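Local coordinates for protein putative oxidoreductase (Thermus thermophilus, PDB 2ISM) that is a putative oxidoreductase of the glucose/sorbosone dehydrogenase family, a six-bladed beta-propeller with calcium bound in the model, at residues B[86-96]-B[105-113]. Residues are numbered along the deposited sequence; the frame is centred on the assembly and turned at random.
Sequences FPQEPYVYAYR and NQVVRLRHL
Segments 86-96 and 105-113 carry much of the beta hairpin of strands 92-98 and 104-112 at the middle of one propeller blade, where Arg109 reaches across to Tyr91 and Tyr93. Its guanidinium lies flat on the Tyr91 ring, the planes 14° apart, and Arg109 CZ sits 3.6 Å from the Tyr91 ring centroid, a cation-pi stack almost on the ring normal. The bend of the arginine at chi3 (82°) brings the flat group over the tyrosine after CG has passed over a face of Tyr93, 4.0 Å from that ring's centroid in a CH-pi contact. Arg109 NH1 then donates a nearly straight hydrogen bond (170°) to Tyr93 OH, 3.2 Å away in the guanidinium plane. Asp120 and Glu177 grip the guanidinium directly by salt bridges, through NE and NH1, while Pro176 O holds the Tyr93 hydroxyl that accepts from NH1.

In the four-stranded antiparallel blade these are the two inner strands, flanked by 77-82 and 117-127. Val92 with Leu110, Ala94 with Val108 and Arg96 with Gln106 are the hydrogen-bonded pairs; Leu110 N to Val92 O measures 2.8 Å. On the face with Val92, Ala94 CB packs 4.1 Å from Val108 CG2. On the face bearing Arg109, Tyr95 CD1 meets Val107 CG2 at 4.0 Å. In the loop that leads into the hairpin, Phe86 points the edge of its ring at the face of His112, with CZ 3.4 Å from His112 CG, while Tyr64 OH hydrogen-bonds His112 ND1.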
loop_
_atom_site.group_PDB
_atom_site.type_symbol
_atom_site.label_atom_id
_atom_site.label_comp_id
_atom_site.label_asym_id
_atom_site.label_seq_id
_atom_site.Cartn_x
_atom_site.Cartn_y
_atom_site.Cartn_z
ATOM N N PHE B 86 -4.982 4.218 -24.196
ATOM C CA PHE B 86 -3.953 5.216 -24.489
ATOM C C PHE B 86 -2.601 4.495 -24.473
ATOM O O PHE B 86 -2.357 3.660 -23.607
ATOM C CB PHE B 86 -3.989 6.290 -23.397
ATOM C CG PHE B 86 -3.063 7.444 -23.634
ATOM C CD1 PHE B 86 -3.477 8.544 -24.382
ATOM C CD2 PHE B 86 -1.780 7.443 -23.099
ATOM C CE1 PHE B 86 -2.625 9.629 -24.590
ATOM C CE2 PHE B 86 -0.919 8.523 -23.304
ATOM C CZ PHE B 86 -1.345 9.618 -24.051
ATOM N N PRO B 87 -1.688 4.813 -25.419
ATOM C CA PRO B 87 -1.800 5.776 -26.518
ATOM C C PRO B 87 -2.285 5.218 -27.863
ATOM O O PRO B 87 -2.353 5.963 -28.844
ATOM C CB PRO B 87 -0.381 6.328 -26.608
ATOM C CG PRO B 87 0.434 5.107 -26.373
ATOM C CD PRO B 87 -0.285 4.422 -25.215
ATOM N N GLN B 88 -2.610 3.925 -27.924
ATOM C CA GLN B 88 -3.111 3.339 -29.172
ATOM C C GLN B 88 -4.260 4.216 -29.644
ATOM O O GLN B 88 -4.413 4.486 -30.833
ATOM C CB GLN B 88 -3.611 1.906 -28.960
ATOM C CG GLN B 88 -4.925 1.607 -29.687
ATOM C CD GLN B 88 -4.994 0.202 -30.248
ATOM O OE1 GLN B 88 -6.038 -0.450 -30.191
ATOM N NE2 GLN B 88 -3.886 -0.266 -30.811
ATOM N N GLU B 89 -5.091 4.620 -28.691
ATOM C CA GLU B 89 -6.198 5.528 -28.951
ATOM C C GLU B 89 -5.599 6.751 -28.269
ATOM O O GLU B 89 -5.710 6.907 -27.055
ATOM C CB GLU B 89 -7.464 5.062 -28.226
ATOM C CG GLU B 89 -7.970 3.690 -28.666
ATOM C CD GLU B 89 -8.647 3.710 -30.026
ATOM O OE1 GLU B 89 -8.608 4.757 -30.708
ATOM O OE2 GLU B 89 -9.218 2.668 -30.416
ATOM N N PRO B 90 -4.918 7.611 -29.043
ATOM C CA PRO B 90 -4.251 8.832 -28.583
ATOM C C PRO B 90 -5.361 9.806 -28.236
ATOM O O PRO B 90 -5.794 10.584 -29.084
ATOM C CB PRO B 90 -3.443 9.245 -29.799
ATOM C CG PRO B 90 -4.375 8.909 -30.905
ATOM C CD PRO B 90 -4.859 7.523 -30.515
ATOM N N TYR B 91 -5.801 9.792 -26.986
ATOM C CA TYR B 91 -6.878 10.683 -26.592
ATOM C C TYR B 91 -6.784 10.974 -25.099
ATOM O O TYR B 91 -6.603 10.073 -24.280
ATOM C CB TYR B 91 -8.308 10.279 -26.955
ATOM C CG TYR B 91 -8.510 10.111 -28.447
ATOM C CD1 TYR B 91 -8.463 11.213 -29.302
ATOM C CD2 TYR B 91 -8.712 8.848 -29.008
ATOM C CE1 TYR B 91 -8.610 11.063 -30.680
ATOM C CE2 TYR B 91 -8.860 8.686 -30.388
ATOM C CZ TYR B 91 -8.807 9.798 -31.216
ATOM O OH TYR B 91 -8.938 9.647 -32.577
ATOM N N VAL B 92 -6.897 12.255 -24.766
ATOM C CA VAL B 92 -6.873 12.721 -23.387
ATOM C C VAL B 92 -8.224 13.403 -23.184
ATOM O O VAL B 92 -8.598 14.301 -23.946
ATOM C CB VAL B 92 -5.747 13.755 -23.142
ATOM C CG1 VAL B 92 -5.841 14.302 -21.721
ATOM C CG2 VAL B 92 -4.383 13.106 -23.359
ATOM N N TYR B 93 -8.965 12.968 -22.170
ATOM C CA TYR B 93 -10.273 13.548 -21.903
ATOM C C TYR B 93 -10.173 14.620 -20.837
ATOM O O TYR B 93 -9.366 14.519 -19.914
ATOM C CB TYR B 93 -11.257 12.459 -21.470
ATOM C CG TYR B 93 -11.606 11.502 -22.595
ATOM C CD1 TYR B 93 -12.859 11.544 -23.211
ATOM C CD2 TYR B 93 -10.671 10.577 -23.061
ATOM C CE1 TYR B 93 -13.174 10.690 -24.258
ATOM C CE2 TYR B 93 -10.975 9.715 -24.115
ATOM C CZ TYR B 93 -12.227 9.779 -24.707
ATOM O OH TYR B 93 -12.528 8.939 -25.758
ATOM N N ALA B 94 -10.990 15.655 -20.977
ATOM C CA ALA B 94 -10.990 16.748 -20.018
ATOM C C ALA B 94 -12.389 17.311 -19.869
ATOM O O ALA B 94 -13.149 17.365 -20.838
ATOM C CB ALA B 94 -10.033 17.844 -20.473
ATOM N N TYR B 95 -12.718 17.716 -18.645
ATOM C CA TYR B 95 -14.013 18.306 -18.314
ATOM C C TYR B 95 -13.748 19.798 -18.157
ATOM O O TYR B 95 -12.865 20.181 -17.390
ATOM C CB TYR B 95 -14.519 17.737 -16.982
ATOM C CG TYR B 95 -15.909 18.184 -16.562
ATOM C CD1 TYR B 95 -16.976 17.282 -16.552
ATOM C CD2 TYR B 95 -16.151 19.492 -16.138
ATOM C CE1 TYR B 95 -18.251 17.668 -16.126
ATOM C CE2 TYR B 95 -17.428 19.895 -15.713
ATOM C CZ TYR B 95 -18.469 18.976 -15.708
ATOM O OH TYR B 95 -19.725 19.344 -15.281
ATOM N N ARG B 96 -14.491 20.642 -18.872
ATOM C CA ARG B 96 -14.269 22.080 -18.751
ATOM C C ARG B 96 -15.534 22.922 -18.860
ATOM O O ARG B 96 -16.523 22.516 -19.479
ATOM C CB ARG B 96 -13.284 22.568 -19.829
ATOM C CG ARG B 96 -13.857 22.508 -21.246
ATOM C CD ARG B 96 -13.039 23.331 -22.234
ATOM N NE ARG B 96 -13.537 23.177 -23.599
ATOM C CZ ARG B 96 -13.052 23.821 -24.657
ATOM N NH1 ARG B 96 -12.049 24.678 -24.516
ATOM N NH2 ARG B 96 -13.561 23.592 -25.863
ATOM N N ASN B 105 -20.931 23.416 -19.265
ATOM C CA ASN B 105 -19.837 22.495 -18.993
ATOM C C ASN B 105 -19.866 21.428 -20.087
ATOM O O ASN B 105 -20.909 21.167 -20.694
ATOM C CB ASN B 105 -19.984 21.851 -17.604
ATOM C CG ASN B 105 -19.547 22.783 -16.475
ATOM O OD1 ASN B 105 -20.349 23.188 -15.627
ATOM N ND2 ASN B 105 -18.272 23.123 -16.465
ATOM N N GLN B 106 -18.717 20.827 -20.356
ATOM C CA GLN B 106 -18.629 19.807 -21.385
ATOM C C GLN B 106 -17.414 18.938 -21.159
ATOM O O GLN B 106 -16.499 19.304 -20.425
ATOM C CB GLN B 106 -18.506 20.458 -22.769
ATOM C CG GLN B 106 -17.405 21.500 -22.848
ATOM C CD GLN B 106 -17.155 22.013 -24.258
ATOM O OE1 GLN B 106 -18.089 22.258 -25.026
ATOM N NE2 GLN B 106 -15.889 22.198 -24.593
ATOM N N VAL B 107 -17.427 17.777 -21.794
ATOM C CA VAL B 107 -16.305 16.865 -21.736
ATOM C C VAL B 107 -15.750 16.913 -23.143
ATOM O O VAL B 107 -16.483 16.709 -24.110
ATOM C CB VAL B 107 -16.732 15.419 -21.432
ATOM C CG1 VAL B 107 -15.525 14.498 -21.574
ATOM C CG2 VAL B 107 -17.296 15.321 -20.016
ATOM N N VAL B 108 -14.467 17.216 -23.260
ATOM C CA VAL B 108 -13.831 17.277 -24.562
ATOM C C VAL B 108 -12.745 16.218 -24.612
ATOM O O VAL B 108 -12.419 15.594 -23.604
ATOM C CB VAL B 108 -13.206 18.668 -24.834
ATOM C CG1 VAL B 108 -14.300 19.721 -24.895
ATOM C CG2 VAL B 108 -12.191 19.015 -23.748
ATOM N N ARG B 109 -12.199 16.019 -25.800
ATOM C CA ARG B 109 -11.153 15.043 -26.012
ATOM C C ARG B 109 -10.048 15.718 -26.823
ATOM O O ARG B 109 -10.337 16.432 -27.781
ATOM C CB ARG B 109 -11.737 13.858 -26.787
ATOM C CG ARG B 109 -10.816 12.689 -26.953
ATOM C CD ARG B 109 -11.564 11.477 -27.492
ATOM N NE ARG B 109 -11.743 11.481 -28.941
ATOM C CZ ARG B 109 -12.217 10.441 -29.623
ATOM N NH1 ARG B 109 -12.556 9.332 -28.977
ATOM N NH2 ARG B 109 -12.340 10.499 -30.943
ATOM N N LEU B 110 -8.795 15.509 -26.428
ATOM C CA LEU B 110 -7.654 16.078 -27.142
ATOM C C LEU B 110 -6.865 14.947 -27.794
ATOM O O LEU B 110 -6.804 13.839 -27.256
ATOM C CB LEU B 110 -6.711 16.822 -26.187
ATOM C CG LEU B 110 -7.216 17.959 -25.298
ATOM C CD1 LEU B 110 -6.013 18.721 -24.756
ATOM C CD2 LEU B 110 -8.106 18.893 -26.088
ATOM N N ARG B 111 -6.265 15.221 -28.946
ATOM C CA ARG B 111 -5.457 14.213 -29.622
ATOM C C ARG B 111 -4.023 14.346 -29.108
ATOM O O ARG B 111 -3.431 15.428 -29.146
ATOM C CB ARG B 111 -5.501 14.404 -31.145
ATOM C CG ARG B 111 -4.500 13.528 -31.905
ATOM C CD ARG B 111 -4.667 13.661 -33.411
ATOM N NE ARG B 111 -5.802 12.888 -33.907
ATOM C CZ ARG B 111 -5.806 11.563 -34.021
ATOM N NH1 ARG B 111 -4.733 10.862 -33.679
ATOM N NH2 ARG B 111 -6.886 10.939 -34.472
ATOM N N HIS B 112 -3.482 13.238 -28.613
ATOM C CA HIS B 112 -2.128 13.192 -28.068
ATOM C C HIS B 112 -1.083 13.192 -29.176
ATOM O O HIS B 112 -1.128 12.353 -30.074
ATOM C CB HIS B 112 -1.975 11.934 -27.208
ATOM C CG HIS B 112 -0.610 11.756 -26.621
ATOM N ND1 HIS B 112 -0.100 12.592 -25.650
ATOM C CD2 HIS B 112 0.345 10.824 -26.854
ATOM C CE1 HIS B 112 1.109 12.180 -25.310
ATOM N NE2 HIS B 112 1.401 11.110 -26.024
ATOM N N LEU B 113 -0.141 14.128 -29.103
ATOM C CA LEU B 113 0.915 14.235 -30.108
ATOM C C LEU B 113 2.295 14.033 -29.501
ATOM O O LEU B 113 3.306 14.388 -30.108
ATOM C CB LEU B 113 0.854 15.601 -30.797
ATOM C CG LEU B 113 -0.450 15.935 -31.533
ATOM C CD1 LEU B 113 -0.406 17.370 -32.051
ATOM C CD2 LEU B 113 -0.654 14.951 -32.679
#